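Local coordinates for protein pantothenate synthetase (Francisella tularensis subsp. tularensis, PDB 3N8H) that probably condenses pantoate with beta-alanine to give pantothenate, spending ATP by way of a pantoyl-adenylate intermediate, at residues A34-N37 and G38-S41; I43-A46 and K47-N50. All coordinates share one frame; numbering follows the deposited sequence.

Contact 1. Residues A34-N37 and G38-S41; sequences ALHN and GHIS. With AMP (adenosine monophosphate), chain D.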
ATOM      1  N   ALA A  34     -17.412  17.816  -8.742  1.00 37.03           N
ATOM      2  CA  ALA A  34     -17.430  19.005  -9.627  1.00 36.25           C
ATOM      3  C   ALA A  34     -17.299  18.586 -11.095  1.00 33.29           C
ATOM      4  O   ALA A  34     -16.400  19.030 -11.826  1.00 30.69           O
ATOM      5  CB  ALA A  34     -16.334  19.992  -9.232  1.00 37.13           C
ATOM      6  N   LEU A  35     -18.223  17.728 -11.512  1.00 35.86           N
ATOM      7  CA  LEU A  35     -18.111  16.962 -12.744  1.00 35.00           C
ATOM      8  C   LEU A  35     -18.231  17.781 -14.028  1.00 40.55           C
ATOM      9  O   LEU A  35     -19.143  18.576 -14.201  1.00 34.19           O
ATOM     10  CB  LEU A  35     -19.178  15.874 -12.759  1.00 34.77           C
ATOM     11  CG  LEU A  35     -19.098  14.909 -11.589  1.00 36.04           C
ATOM     12  CD1 LEU A  35     -20.306  13.971 -11.592  1.00 37.32           C
ATOM     13  CD2 LEU A  35     -17.795  14.138 -11.655  1.00 35.39           C
ATOM     14  N   HIS A  36     -17.314  17.547 -14.950  1.00 28.08           N
ATOM     15  CA  HIS A  36     -17.376  18.196 -16.229  1.00 25.52           C
ATOM     16  C   HIS A  36     -17.367  17.157 -17.364  1.00 34.30           C
ATOM     17  O   HIS A  36     -17.357  15.931 -17.139  1.00 29.03           O
ATOM     18  CB  HIS A  36     -16.206  19.157 -16.358  1.00 35.42           C
ATOM     19  CG  HIS A  36     -14.886  18.521 -16.060  1.00 34.22           C
ATOM     20  ND1 HIS A  36     -14.335  17.541 -16.862  1.00 33.17           N
ATOM     21  CD2 HIS A  36     -14.007  18.718 -15.046  1.00 33.70           C
ATOM     22  CE1 HIS A  36     -13.172  17.171 -16.358  1.00 30.41           C
ATOM     23  NE2 HIS A  36     -12.945  17.873 -15.257  1.00 31.94           N
ATOM     24  N   ASN A  37     -17.421  17.663 -18.591  1.00 38.04           N
ATOM     25  CA  ASN A  37     -17.453  16.811 -19.766  1.00 33.83           C
ATOM     26  C   ASN A  37     -16.268  15.841 -19.841  1.00 35.60           C
ATOM     27  O   ASN A  37     -16.376  14.755 -20.434  1.00 40.38           O
ATOM     28  CB  ASN A  37     -17.594  17.661 -21.032  1.00 34.98           C
ATOM     29  CG  ASN A  37     -19.017  18.158 -21.243  1.00 42.23           C
ATOM     30  OD1 ASN A  37     -19.959  17.651 -20.644  1.00 44.34           O
ATOM     31  ND2 ASN A  37     -19.180  19.141 -22.115  1.00 57.05           N
ATOM     32  N   GLY A  38     -15.145  16.221 -19.233  1.00 39.91           N
ATOM     33  CA  GLY A  38     -14.026  15.307 -19.088  1.00 38.70           C
ATOM     34  C   GLY A  38     -14.503  14.071 -18.344  1.00 40.18           C
ATOM     35  O   GLY A  38     -14.437  12.946 -18.850  1.00 34.08           O
ATOM     36  N   HIS A  39     -15.010  14.273 -17.136  1.00 28.81           N
ATOM     37  CA  HIS A  39     -15.521  13.146 -16.361  1.00 30.86           C
ATOM     38  C   HIS A  39     -16.619  12.417 -17.116  1.00 38.44           C
ATOM     39  O   HIS A  39     -16.731  11.183 -17.062  1.00 30.89           O
ATOM     40  CB  HIS A  39     -16.094  13.606 -15.028  1.00 33.29           C
ATOM     41  CG  HIS A  39     -15.113  14.323 -14.153  1.00 38.24           C
ATOM     42  ND1 HIS A  39     -15.257  15.654 -13.815  1.00 33.65           N
ATOM     43  CD2 HIS A  39     -13.984  13.894 -13.532  1.00 36.59           C
ATOM     44  CE1 HIS A  39     -14.261  16.009 -13.016  1.00 33.01           C
ATOM     45  NE2 HIS A  39     -13.481  14.959 -12.827  1.00 30.95           N
ATOM     46  N   ILE A  40     -17.461  13.184 -17.795  1.00 32.42           N
ATOM     47  CA  ILE A  40     -18.617  12.589 -18.427  1.00 33.71           C
ATOM     48  C   ILE A  40     -18.200  11.607 -19.525  1.00 32.88           C
ATOM     49  O   ILE A  40     -18.844  10.572 -19.720  1.00 29.74           O
ATOM     50  CB  ILE A  40     -19.543  13.664 -18.991  1.00 36.41           C
ATOM     51  CG1 ILE A  40     -20.192  14.442 -17.837  1.00 34.91           C
ATOM     52  CG2 ILE A  40     -20.608  13.039 -19.882  1.00 40.00           C
ATOM     53  CD1 ILE A  40     -21.092  15.613 -18.315  1.00 37.42           C
ATOM     54  N   SER A  41     -17.080  11.899 -20.199  1.00 32.10           N
ATOM     55  CA  SER A  41     -16.658  11.028 -21.288  1.00 36.45           C
ATOM     56  C   SER A  41     -16.206   9.710 -20.702  1.00 33.52           C
ATOM     57  O   SER A  41     -16.465   8.651 -21.273  1.00 42.19           O
ATOM     58  CB  SER A  41     -15.560  11.662 -22.139  1.00 38.21           C
ATOM     59  OG  SER A  41     -14.397  11.886 -21.373  1.00 35.55           O
TER
HETATM   60  P   AMP D 270     -10.185  14.574 -11.064  1.00 34.80           P
HETATM   61  O1P AMP D 270     -11.649  14.596 -10.636  1.00 34.28           O
HETATM   62  O2P AMP D 270      -9.663  15.817 -11.718  1.00 33.22           O
HETATM   63  O3P AMP D 270      -9.277  14.048 -10.012  1.00 44.16           O
HETATM   64  O5' AMP D 270     -10.207  13.562 -12.331  1.00 28.96           O
HETATM   65  C5' AMP D 270     -10.892  12.310 -12.303  1.00 31.25           C
HETATM   66  C4' AMP D 270     -10.592  11.524 -13.556  1.00 32.67           C
HETATM   67  O4' AMP D 270     -11.066  12.282 -14.714  1.00 29.73           O
HETATM   68  C3' AMP D 270      -9.095  11.252 -13.787  1.00 28.33           C
HETATM   69  O3' AMP D 270      -8.928   9.977 -14.430  1.00 29.21           O
HETATM   70  C2' AMP D 270      -8.714  12.368 -14.752  1.00 24.27           C
HETATM   71  O2' AMP D 270      -7.548  12.148 -15.530  1.00 35.35           O
HETATM   72  C1' AMP D 270      -9.976  12.468 -15.605  1.00 24.13           C
HETATM   73  N9  AMP D 270     -10.072  13.748 -16.317  1.00 32.74           N
HETATM   74  C8  AMP D 270      -9.946  14.976 -15.763  1.00 29.70           C
HETATM   75  N7  AMP D 270     -10.051  15.942 -16.718  1.00 31.01           N
HETATM   76  C5  AMP D 270     -10.218  15.319 -17.912  1.00 24.77           C
HETATM   77  C6  AMP D 270     -10.392  15.751 -19.315  1.00 25.02           C
HETATM   78  N6  AMP D 270     -10.382  17.062 -19.609  1.00 25.62           N
HETATM   79  N1  AMP D 270     -10.548  14.819 -20.272  1.00 28.68           N
HETATM   80  C2  AMP D 270     -10.526  13.504 -19.949  1.00 30.06           C
HETATM   81  N3  AMP D 270     -10.380  13.032 -18.692  1.00 35.69           N
HETATM   82  C4  AMP D 270     -10.228  13.879 -17.641  1.00 28.48           C
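H36 and I40 are joined where the loop turns into helix 37-49: H36 stands at the N-cap, and its carbonyl oxygen takes the amide of I40 in the carbonyl plane, I40 N to H36 O 2.8 Å. One turn of helix follows, with S41 N bonded to N37 O and the hydroxyl of S41 to the carbonyl of G38. The side chains of H36 and H39 complete a capping box. H39 ND1 accepts the amide of H36, H36 N to H39 ND1 3.0 Å, the N-H lying almost in the imidazole plane at a nearly straight 164°, while H36 ND1 accepts weakly from G38 N at 2.8 Å. For this the H36 ring is folded back between its own N and carbonyl carbon (chi1 52°), which also sets it face to face with the H39 ring, centroids 3.9 Å apart and planes at 30°. The opposite face of H39 receives a methyl of L35, CD2 lying 3.9 Å from the ring centroid in a CH-pi contact. With ND1 accepting, the remaining nitrogen can donate: H39 NE2 reaches AMP O1P at 2.9 Å. The stack, the methyl and the two edge bonds together fix the tilt and rotation of this ring, the predicted proton donor. H36 presents an edge to the adenine, CE1 3.4 Å from N7, and G38, with no side chain, passes close by the base, its CA 3.7 Å from C6 of AMP. Residues 36-39 read HNGH, matching the HIGH-type motif of nucleotidyltransferases and class I aminoacyl-tRNA synthetases, whose fold this protein shares. The hydroxyl of S189 donates to the carbonyl of A34, D80 holds the amides of A34 and L35, and the turn links strand 26-31 of the parallel sheet to helix 37-49.

Contact 2. Residues I43-A46 and K47-N50; sequences IKKA and KSEN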
ATOM      1  N   ILE A  43     -17.331   8.360 -17.930  1.00 30.61           N
ATOM      2  CA  ILE A  43     -18.560   7.667 -17.529  1.00 30.62           C
ATOM      3  C   ILE A  43     -19.255   6.986 -18.694  1.00 31.51           C
ATOM      4  O   ILE A  43     -19.679   5.840 -18.575  1.00 39.64           O
ATOM      5  CB  ILE A  43     -19.504   8.587 -16.780  1.00 32.07           C
ATOM      6  CG1 ILE A  43     -18.891   8.897 -15.411  1.00 33.80           C
ATOM      7  CG2 ILE A  43     -20.862   7.901 -16.560  1.00 31.78           C
ATOM      8  CD1 ILE A  43     -19.287  10.271 -14.874  1.00 37.94           C
ATOM      9  N   LYS A  44     -19.337   7.682 -19.823  1.00 33.87           N
ATOM     10  CA  LYS A  44     -19.946   7.129 -21.025  1.00 36.64           C
ATOM     11  C   LYS A  44     -19.178   5.915 -21.543  1.00 35.49           C
ATOM     12  O   LYS A  44     -19.767   4.920 -21.955  1.00 38.72           O
ATOM     13  CB  LYS A  44     -20.060   8.204 -22.098  1.00 45.29           C
ATOM     14  CG  LYS A  44     -21.192   9.176 -21.851  1.00 44.56           C
ATOM     15  CD  LYS A  44     -21.266  10.226 -22.934  1.00 43.72           C
ATOM     16  CE  LYS A  44     -22.599  10.962 -22.867  1.00 49.87           C
ATOM     17  NZ  LYS A  44     -22.541  12.190 -23.713  1.00 55.86           N
ATOM     18  N   LYS A  45     -17.857   5.994 -21.505  1.00 34.90           N
ATOM     19  CA  LYS A  45     -17.051   4.862 -21.894  1.00 35.69           C
ATOM     20  C   LYS A  45     -17.315   3.651 -20.987  1.00 39.11           C
ATOM     21  O   LYS A  45     -17.564   2.540 -21.473  1.00 42.86           O
ATOM     22  CB  LYS A  45     -15.572   5.241 -21.874  1.00 39.32           C
ATOM     23  CG  LYS A  45     -14.660   4.174 -22.449  1.00 40.96           C
ATOM     24  CD  LYS A  45     -14.855   4.015 -23.956  1.00 52.46           C
ATOM     25  CE  LYS A  45     -13.983   2.881 -24.502  1.00 62.26           C
ATOM     26  NZ  LYS A  45     -14.463   2.354 -25.819  1.00 66.06           N
ATOM     27  N   ALA A  46     -17.239   3.859 -19.671  1.00 30.21           N
ATOM     28  CA  ALA A  46     -17.579   2.822 -18.711  1.00 31.82           C
ATOM     29  C   ALA A  46     -18.977   2.233 -18.978  1.00 39.10           C
ATOM     30  O   ALA A  46     -19.161   1.002 -18.951  1.00 40.56           O
ATOM     31  CB  ALA A  46     -17.467   3.343 -17.281  1.00 28.91           C
ATOM     32  N   LYS A  47     -19.951   3.086 -19.282  1.00 33.64           N
ATOM     33  CA  LYS A  47     -21.322   2.588 -19.481  1.00 43.50           C
ATOM     34  C   LYS A  47     -21.426   1.709 -20.722  1.00 53.81           C
ATOM     35  O   LYS A  47     -22.157   0.718 -20.727  1.00 52.97           O
ATOM     36  CB  LYS A  47     -22.351   3.726 -19.553  1.00 42.87           C
ATOM     37  CG  LYS A  47     -22.738   4.327 -18.208  1.00 47.85           C
ATOM     38  CD  LYS A  47     -23.712   3.432 -17.416  1.00 50.11           C
ATOM     39  CE  LYS A  47     -25.102   3.389 -18.046  1.00 54.38           C
ATOM     40  NZ  LYS A  47     -26.056   2.612 -17.184  1.00 51.87           N
ATOM     41  N   SER A  48     -20.682   2.064 -21.768  1.00 44.76           N
ATOM     42  CA  SER A  48     -20.726   1.304 -23.010  1.00 46.19           C
ATOM     43  C   SER A  48     -20.009  -0.043 -22.882  1.00 49.99           C
ATOM     44  O   SER A  48     -20.085  -0.864 -23.796  1.00 51.21           O
ATOM     45  CB  SER A  48     -20.060   2.090 -24.126  1.00 44.58           C
ATOM     46  OG  SER A  48     -18.654   2.065 -23.950  1.00 46.68           O
ATOM     47  N   GLU A  49     -19.322  -0.258 -21.756  1.00 45.61           N
ATOM     48  CA  GLU A  49     -18.416  -1.393 -21.587  1.00 50.39           C
ATOM     49  C   GLU A  49     -18.715  -2.286 -20.370  1.00 54.15           C
ATOM     50  O   GLU A  49     -18.036  -3.294 -20.154  1.00 52.36           O
ATOM     51  CB  GLU A  49     -16.955  -0.895 -21.500  1.00 45.13           C
ATOM     52  CG  GLU A  49     -16.300  -0.696 -22.848  1.00 51.86           C
ATOM     53  CD  GLU A  49     -14.820  -0.383 -22.743  1.00 54.89           C
ATOM     54  OE1 GLU A  49     -14.303  -0.305 -21.612  1.00 47.42           O
ATOM     55  OE2 GLU A  49     -14.172  -0.204 -23.795  1.00 68.36           O
ATOM     56  N   ASN A  50     -19.711  -1.917 -19.571  1.00 51.33           N
ATOM     57  CA  ASN A  50     -19.970  -2.624 -18.315  1.00 45.46           C
ATOM     58  C   ASN A  50     -21.461  -2.723 -17.992  1.00 49.96           C
ATOM     59  O   ASN A  50     -22.264  -1.963 -18.524  1.00 51.83           O
ATOM     60  CB  ASN A  50     -19.247  -1.935 -17.154  1.00 34.54           C
ATOM     61  CG  ASN A  50     -17.724  -1.932 -17.317  1.00 41.50           C
ATOM     62  OD1 ASN A  50     -17.020  -2.847 -16.852  1.00 32.77           O
ATOM     63  ND2 ASN A  50     -17.210  -0.890 -17.942  1.00 38.12           N
TER
HETATM   64  O   HOH W   1     -17.020   1.536 -25.954  1.00 69.66           O
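K45 and E49, one helical turn apart, meet through a long salt bridge, K45 NZ to E49 OE2 3.3 Å. The lysine leaves the backbone with CG anti to N (chi1 -172°) and then bends at chi2, which carries its end forward along the helix and across the extended glutamate; its CE is as near to the carboxylate as the ammonium is, 3.2 Å from E49 OE2. A water ties the same ammonium to the next turn, accepting from K45 NZ and donating to S48 OG. That hydroxyl in turn gives its own proton to the backbone, S48 OG to K45 O 2.7 Å, so lysine and serine are linked both directly and through solvent. The other focus is the carbonyl of A46, which takes two donors. The side-chain amide of N50 comes in on a lone pair, N50 ND2 to A46 O 2.9 Å and nearly straight at 172°, whereas E49 N, 3.1 Å from A46 O, arrives from well above the carbonyl plane. Ordinary helical bonds, K47 N to I43 O and S48 N to K44 O, precede them. This is the C-terminal end of helix 37-49, the crossover of the beta-alpha-beta unit that runs from strand 26-31 to strand 52-57. I43, A46 and K47 pack on V55 and V53 of the latter strand, and K45 and A46 rest against Y148. In the second shell the hydroxyl of Y148 bonds both E49 OE1 and N50 ND2, and N146 holds N50 OD1, steadying the amide that bonds A46, while K47 NZ turns off to the carbonyl of D88.

In the fold
The two contacts use opposite ends of helix 37-49, their centres 13 Å apart; the segments follow one another closely in sequence and touch nowhere else. Contact 1, at the N-terminal end, is largely buried and lies against AMP; contact 2, at the far end and about 17 Å from the centre of the chain, is only partly buried. Their chemistry follows this placement. Around residues 34-41 imidazoles stack, cap the first turn and address a phosphate, whereas residues 43-50 rely on charge, water and an amide that receives help from strand 146-150. One end thus serves nucleotide binding, and the other combines a solvent-facing charged side with apolar packing on strand 52-57.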